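Local coordinates for type IV pilin structural subunit (Pseudomonas aeruginosa, PDB 3JYZ), which probably assembles as the repeating structural subunit of type IV pili, the thin protein filaments on the surface of Pseudomonas aeruginosa, at residues T73-A76 and D77-G80; T99-L103 and A104-A108; N124-A127 and T128-F132; S139-Q142 and E143-P146. All coordinates share one frame; numbering follows the deposited sequence. Where two conformers were deposited one is given.

All four contacts are local, each within one continuous run of the pilin chain. Interactions 1 and 2 lie at opposite sides of the chain's centre, with their own centres about 32 Å apart, and both reach the antiparallel sheet. Interactions 3 and 4 both fall between Cys119 and Cys149, which form a disulfide, so both belong to the disulfide-bounded loop. Interactions 2 and 3 touch. Arg100 NH1 lies 2.9 Å from Gln130 O, probably a hydrogen bond, and the guanidinium makes a cation-pi contact with Phe132. Interactions 1 and 4 come within about 4 Å at their nearest atoms without touching. Residues of both lie against helix 4-28 and Leu81.

Interaction 1: residues T73-A76 and D77-G80; sequences TYVA and DQVG
Val75 has CG1 anti to its own nitrogen (chi1 -169°), while Gln78 turns CG beside its backbone N (chi1 -56°). With these two torsions the side chains run alongside each other in one direction, with Val75 CG1 3.6 Å from Gln78 CG. Asp77 reaches the same methyl group from another direction: its OD1 lies 3.7 Å from Val75 CG1. Gln78 is bent at its second torsion, and its NE2 makes a weak hydrogen bond to Asp77 OD1.

Val79 turns the other way, towards the protein interior. Its CG2 meets Tyr74 CB at 4.0 Å and stands obliquely to the tyrosine ring. The same methyl lies 3.3 Å from Val75 O. Helix 4-28 completes this side: Val79 packs on Val7 and Val11, and the Tyr74 hydroxyl bonds to Val11 O.

The contact is the junction between strand 70-74 and the single-turn helix 76-79, with Val75 at the N-cap position. Val75 O takes two backbone hydrogen bonds. Val79 N comes nearly end-on to the carbonyl at 3.1 Å, and Gln78 N approaches from above its plane at 3.0 Å. One residue on, Gly80 N bonds to Ala76 O at 2.8 Å. Gly80 then leaves the helix with positive phi (109°), a conformation that glycine adopts readily.

The polar grip of this turn is thus mostly backbone. The side chains divide by character, with Tyr74 and Val79 buried, Asp77 exposed, and Gln78 partly so, lying against Lys55 and Tyr56.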
# COMPACT_ATOMS: atom_id res chain seq x y z
N THR A 73 0.29 -7.29 -4.69
CA THR A 73 0.92 -8.55 -5.05
C THR A 73 1.22 -8.53 -6.54
O THR A 73 0.34 -8.29 -7.36
CB THR A 73 -0.01 -9.74 -4.71
OG1 THR A 73 -0.27 -9.75 -3.30
CG2 THR A 73 0.63 -11.07 -5.14
N TYR A 74 2.48 -8.78 -6.89
CA TYR A 74 2.91 -8.73 -8.28
C TYR A 74 2.92 -10.10 -8.93
O TYR A 74 3.09 -11.10 -8.25
CB TYR A 74 4.32 -8.13 -8.35
CG TYR A 74 4.29 -6.67 -8.00
CD1 TYR A 74 4.09 -5.72 -8.98
CD2 TYR A 74 4.42 -6.24 -6.69
CE1 TYR A 74 4.05 -4.37 -8.68
CE2 TYR A 74 4.37 -4.89 -6.37
CZ TYR A 74 4.19 -3.97 -7.37
OH TYR A 74 4.14 -2.62 -7.10
N VAL A 75 2.74 -10.13 -10.25
CA VAL A 75 2.89 -11.38 -10.99
C VAL A 75 4.39 -11.60 -11.18
O VAL A 75 5.02 -10.98 -12.05
CB VAL A 75 2.16 -11.34 -12.35
CG1 VAL A 75 2.11 -12.75 -12.96
CG2 VAL A 75 0.74 -10.78 -12.17
N ALA A 76 4.96 -12.45 -10.34
CA ALA A 76 6.41 -12.58 -10.26
C ALA A 76 7.07 -12.83 -11.61
O ALA A 76 8.06 -12.19 -11.95
CB ALA A 76 6.79 -13.66 -9.27
N ASP A 77 6.52 -13.73 -12.41
CA ASP A 77 7.20 -14.07 -13.66
C ASP A 77 6.98 -13.09 -14.82
O ASP A 77 7.60 -13.22 -15.88
CB ASP A 77 6.94 -15.53 -14.07
CG ASP A 77 5.50 -15.77 -14.50
OD1 ASP A 77 4.71 -14.81 -14.57
OD2 ASP A 77 5.17 -16.94 -14.78
N GLN A 78 6.11 -12.10 -14.63
CA GLN A 78 5.96 -11.03 -15.61
C GLN A 78 6.83 -9.84 -15.23
O GLN A 78 7.29 -9.09 -16.09
CB GLN A 78 4.49 -10.59 -15.74
CG GLN A 78 3.50 -11.71 -16.08
CD GLN A 78 3.77 -12.36 -17.43
OE1 GLN A 78 4.07 -11.68 -18.42
NE2 GLN A 78 3.64 -13.68 -17.48
N VAL A 79 7.05 -9.67 -13.93
CA VAL A 79 7.81 -8.54 -13.43
C VAL A 79 9.30 -8.86 -13.40
O VAL A 79 10.13 -8.00 -13.74
CB VAL A 79 7.34 -8.15 -12.02
CG1 VAL A 79 8.18 -7.01 -11.46
CG2 VAL A 79 5.88 -7.75 -12.05
N GLY A 80 9.64 -10.08 -13.01
CA GLY A 80 11.03 -10.49 -12.84
C GLY A 80 11.43 -10.69 -11.38
O GLY A 80 12.59 -10.47 -11.02

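Interaction 2: residues T99-L103 and A104-A108; sequences TRTAL and ATAVA
In the conformer described, Thr101 meets the helix through both branches. OG1 is anti to the backbone N (chi1 174°), which puts it 3.8 Å from CG2 of the exposed Thr105, and the two threonines pass at a slant. Thr101 CG2 then faces Ala106 CB. Their separation of 3.3 Å is unusually tight for two carbons and is doubtful, because it rests on one of two copies. The backbone of Thr101 pairs with Ile94 of strand 87-95.

Ala102 is the N-cap residue, and its methyl side chain offers no capping group. Its contribution is the carbonyl: Ala106 N bonds to Ala102 O at 2.9 Å. Here the short edge strand 100-102 runs directly into helix 103-109, without an intervening loop. The axes of 100-102 and 104-108 stand at 95°, so the chain turns sharply, yet the helix stays against strand 87-95 through Ile94.

Leu103 begins the helix. Its O accepts from Val107 N at 2.8 Å, and Val107 CG2 closes on Leu103 O at 3.2 Å. The two side chains run alongside each other, with Leu103 CD1 3.6 Å from Val107 CG2. Leu103, Ala106 and Val107 are buried, and all touch Ile94. Leu103 also touches Pro92 and reaches Leu36 of helix 33-49.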
# COMPACT_ATOMS: atom_id res chain seq x y z
N THR A 99 1.88 14.98 14.73
CA THR A 99 2.18 13.57 14.92
C THR A 99 1.46 12.73 13.88
O THR A 99 0.40 13.12 13.38
CB THR A 99 1.77 13.06 16.31
OG1 THR A 99 2.28 11.74 16.51
CG2 THR A 99 0.25 13.05 16.45
N ARG A 100 2.04 11.57 13.57
CA ARG A 100 1.36 10.56 12.76
C ARG A 100 0.81 9.43 13.62
O ARG A 100 1.49 8.92 14.50
CB ARG A 100 2.30 9.97 11.71
CG ARG A 100 2.74 10.93 10.64
CD ARG A 100 3.48 10.15 9.59
NE ARG A 100 3.92 10.93 8.44
CZ ARG A 100 5.19 11.19 8.16
NH1 ARG A 100 6.14 10.76 8.98
NH2 ARG A 100 5.51 11.88 7.08
N THR A 101 -0.43 9.03 13.33
CA THR A 101 -1.05 7.89 13.98
C THR A 101 -1.64 6.99 12.90
O THR A 101 -2.16 7.48 11.90
CB THR A 101 -2.14 8.36 14.97
OG1 THR A 101 -2.83 7.22 15.51
CG2 THR A 101 -3.13 9.23 14.29
N ALA A 102 -1.55 5.67 13.09
CA ALA A 102 -2.12 4.71 12.14
C ALA A 102 -3.55 5.10 11.78
O ALA A 102 -4.34 5.46 12.66
CB ALA A 102 -2.09 3.31 12.72
N LEU A 103 -3.89 5.02 10.50
CA LEU A 103 -5.22 5.42 10.03
C LEU A 103 -6.36 4.86 10.87
O LEU A 103 -7.23 5.61 11.29
CB LEU A 103 -5.43 5.00 8.57
CG LEU A 103 -6.77 5.40 7.96
CD1 LEU A 103 -6.87 6.91 7.83
CD2 LEU A 103 -6.94 4.74 6.59
N ALA A 104 -6.37 3.55 11.09
CA ALA A 104 -7.50 2.93 11.78
C ALA A 104 -7.69 3.53 13.17
O ALA A 104 -8.80 3.75 13.62
CB ALA A 104 -7.32 1.43 11.86
N THR A 105 -6.58 3.77 13.85
CA THR A 105 -6.63 4.33 15.20
C THR A 105 -7.13 5.77 15.15
O THR A 105 -7.99 6.18 15.93
CB THR A 105 -5.25 4.27 15.83
OG1 THR A 105 -4.83 2.91 15.85
CG2 THR A 105 -5.26 4.83 17.25
N ALA A 106 -6.58 6.54 14.22
CA ALA A 106 -6.99 7.93 14.07
C ALA A 106 -8.46 8.09 13.71
O ALA A 106 -9.15 8.95 14.25
CB ALA A 106 -6.11 8.60 13.03
N VAL A 107 -8.88 7.26 12.84
CA VAL A 107 -10.27 7.38 12.43
C VAL A 107 -11.21 7.00 13.58
O VAL A 107 -12.25 7.63 13.75
CB VAL A 107 -10.61 6.57 11.16
CG1 VAL A 107 -12.11 6.63 10.86
CG2 VAL A 107 -9.78 7.03 9.97
N ALA A 108 -10.92 6.04 14.31
CA ALA A 108 -11.72 5.65 15.47
C ALA A 108 -11.80 6.79 16.48
O ALA A 108 -12.84 6.99 17.12
CB ALA A 108 -11.16 4.41 16.13

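Interaction 3: residues N124-A127 and T128-F132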
# COMPACT_ATOMS: atom_id res chain seq x y z
N ASN A 124 12.59 -1.31 4.79
CA ASN A 124 11.79 -0.18 5.15
C ASN A 124 12.63 1.06 5.52
O ASN A 124 12.22 1.86 6.29
CB ASN A 124 10.88 -0.50 6.32
CG ASN A 124 11.62 -0.76 7.59
OD1 ASN A 124 12.75 -0.59 7.69
ND2 ASN A 124 10.91 -1.21 8.56
N ALA A 125 13.77 1.18 4.89
CA ALA A 125 14.68 2.27 5.23
C ALA A 125 14.12 3.65 4.87
O ALA A 125 14.34 4.61 5.61
CB ALA A 125 16.05 2.07 4.57
N THR A 126 13.43 3.76 3.75
CA THR A 126 12.94 5.06 3.33
C THR A 126 11.81 5.53 4.22
O THR A 126 11.84 6.66 4.71
CB THR A 126 12.49 5.04 1.86
OG1 THR A 126 13.62 4.73 1.05
CG2 THR A 126 11.91 6.38 1.44
N ALA A 127 10.83 4.67 4.45
CA ALA A 127 9.73 5.02 5.35
C ALA A 127 10.26 5.37 6.73
O ALA A 127 9.80 6.32 7.37
CB ALA A 127 8.70 3.90 5.43
N THR A 128 11.23 4.60 7.20
CA THR A 128 11.84 4.86 8.50
C THR A 128 12.48 6.25 8.54
O THR A 128 12.30 7.00 9.50
CB THR A 128 12.87 3.78 8.86
OG1 THR A 128 12.22 2.51 8.94
CG2 THR A 128 13.53 4.08 10.20
N ALA A 129 13.22 6.59 7.49
CA ALA A 129 13.85 7.91 7.42
C ALA A 129 12.82 9.04 7.34
O ALA A 129 13.09 10.17 7.77
CB ALA A 129 14.83 7.97 6.23
N GLN A 130 11.65 8.75 6.78
CA GLN A 130 10.58 9.75 6.66
C GLN A 130 9.79 9.86 7.96
O GLN A 130 8.83 10.64 8.04
CB GLN A 130 9.65 9.39 5.50
CG GLN A 130 10.24 9.61 4.11
CD GLN A 130 9.41 8.97 3.00
OE1 GLN A 130 9.60 9.26 1.82
NE2 GLN A 130 8.47 8.12 3.39
N GLY A 131 10.19 9.08 8.96
CA GLY A 131 9.60 9.15 10.28
C GLY A 131 8.45 8.19 10.58
O GLY A 131 7.85 8.27 11.66
N PHE A 132 8.15 7.29 9.66
CA PHE A 132 7.05 6.35 9.86
C PHE A 132 7.49 5.19 10.74
O PHE A 132 8.63 4.74 10.66
CB PHE A 132 6.58 5.77 8.54
CG PHE A 132 5.92 6.74 7.62
CD1 PHE A 132 6.63 7.33 6.58
CD2 PHE A 132 4.58 7.05 7.75
CE1 PHE A 132 6.01 8.22 5.71
CE2 PHE A 132 3.96 7.92 6.89
CZ PHE A 132 4.67 8.51 5.86
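Thr128 grips Asn124 O with two donors. Its hydroxyl OG1 gives a bond of 2.7 Å and its backbone N one of 3.1 Å, and the two reach the carbonyl from opposite faces of its plane. The torsion of Thr128 (chi1 -62°) keeps OG1 beside its own N, close enough for both to share the acceptor. Asn124 OD1 stands 3.4 Å from Thr128 OG1. Asn124 holds the N-cap position of helix 125-129, but its side chain makes no capping bond.

At the other end, Ala127 O accepts from Phe132 N at 3.0 Å. The Phe132 ring turns an edge to the same oxygen, with CD1 3.4 Å away and the oxygen in the ring plane. Gly131 has positive phi, and its N bonds back to Thr128 O at 3.0 Å. With the Phe132 bond this makes a Schellman motif closing helix 125-129. On the outer side, Gln130 extends alongside Thr126, whose CG2 lies 3.7 Å from Gln130 OE1.

Farther out, Ala127 and Phe132 both touch Ala118 of strand 114-120, and the Phe132 ring meets Tyr93. Thr126 OG1 bonds to Ala147 O, tying this helix to the C-terminal segment near the Cys119-Cys149 disulfide.

Interaction 4: residues S139-Q142 and E143-P146; sequences SVPQ and EFAP
Pro141 and Phe144 close a short 3-10 turn: Phe144 N bonds to Pro141 O at 2.9 Å, and Ala145 N bonds to Gln142 O at 3.1 Å. Both bonds span three residues, and both donors sit well above the plane of the carbonyl they use.

The proline ring and the Phe144 side chain slant across each other. Pro141 CB is 3.8 Å from Phe144 CD2. Glu143 CG covers one face of the Phe144 ring, over its centre. Val140 CG1 fills the inner side of the turn, 4.0 Å from both Phe144 CB and Ala145 CB. Leu81 touches both Val140 and Phe144. Phe144 also packs on Val7 of helix 4-28.

Glu143 folds back over the start of the turn. Its chain is bent at CG (chi2 -93°), and this brings OE1 to 3.6 Å from Pro141 CB. Gln142 instead stretches outward, and its OE1 makes a weak hydrogen bond to Ser123 OG. Its amide and the Glu143 carboxylate are turned 56° apart and are joined through a water. The water accepts from Gln142 NE2 and donates to Glu143 OE1, each at 2.9 Å. Among the outer bonds of the turn, Glu143 O accepts from Arg8 NE and Ala145 O from Arg150 NH1.

The turn lies inside the disulfide-bounded loop near the C-terminus. Its chemistry is split: apolar Val140 and Ala145 are buried, while Gln142 and Glu143 are exposed. The amide and carboxylate are linked through solvent, while the direct hydrogen bonds across the contact are backbone ones.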
# COMPACT_ATOMS: atom_id res chain seq x y z
N SER A 139 7.69 -7.96 0.66
CA SER A 139 8.58 -9.06 0.28
C SER A 139 9.38 -8.85 -1.01
O SER A 139 10.27 -9.63 -1.33
CB SER A 139 7.81 -10.39 0.25
OG SER A 139 6.80 -10.38 -0.75
N VAL A 140 9.08 -7.80 -1.77
CA VAL A 140 9.92 -7.48 -2.93
C VAL A 140 11.35 -7.20 -2.43
O VAL A 140 11.54 -6.38 -1.53
CB VAL A 140 9.37 -6.24 -3.68
CG1 VAL A 140 10.39 -5.73 -4.69
CG2 VAL A 140 8.04 -6.59 -4.39
N PRO A 141 12.36 -7.90 -2.98
CA PRO A 141 13.73 -7.62 -2.52
C PRO A 141 14.08 -6.17 -2.79
O PRO A 141 13.65 -5.60 -3.80
CB PRO A 141 14.59 -8.54 -3.40
CG PRO A 141 13.65 -9.69 -3.75
CD PRO A 141 12.30 -9.02 -3.93
N GLN A 142 14.87 -5.56 -1.90
CA GLN A 142 15.10 -4.13 -1.97
C GLN A 142 15.70 -3.69 -3.31
O GLN A 142 15.38 -2.61 -3.80
CB GLN A 142 15.97 -3.66 -0.79
CG GLN A 142 17.36 -4.19 -0.87
CD GLN A 142 18.14 -4.08 0.42
OE1 GLN A 142 17.76 -3.36 1.36
NE2 GLN A 142 19.26 -4.79 0.48
N GLU A 143 16.55 -4.51 -3.92
CA GLU A 143 17.18 -4.09 -5.16
C GLU A 143 16.17 -3.99 -6.33
O GLU A 143 16.49 -3.42 -7.37
CB GLU A 143 18.36 -5.00 -5.52
CG GLU A 143 17.98 -6.43 -5.92
CD GLU A 143 17.99 -7.41 -4.76
OE1 GLU A 143 17.85 -6.99 -3.59
OE2 GLU A 143 18.13 -8.63 -5.01
N PHE A 144 14.97 -4.53 -6.13
CA PHE A 144 13.94 -4.53 -7.16
C PHE A 144 12.81 -3.56 -6.83
O PHE A 144 11.81 -3.49 -7.54
CB PHE A 144 13.35 -5.94 -7.31
CG PHE A 144 14.32 -6.96 -7.84
CD1 PHE A 144 15.05 -6.71 -8.99
CD2 PHE A 144 14.47 -8.17 -7.20
CE1 PHE A 144 15.93 -7.66 -9.48
CE2 PHE A 144 15.35 -9.13 -7.69
CZ PHE A 144 16.07 -8.86 -8.82
N ALA A 145 12.97 -2.82 -5.74
CA ALA A 145 11.95 -1.86 -5.32
C ALA A 145 12.37 -0.43 -5.64
O ALA A 145 13.54 -0.09 -5.50
CB ALA A 145 11.69 -2.01 -3.84
N PRO A 146 11.41 0.41 -6.04
CA PRO A 146 11.74 1.82 -6.23
C PRO A 146 12.06 2.48 -4.89
O PRO A 146 11.71 1.94 -3.84
CB PRO A 146 10.47 2.41 -6.85
CG PRO A 146 9.37 1.54 -6.32
CD PRO A 146 9.96 0.15 -6.22
O HOH W 1 20.08 -6.11 -1.99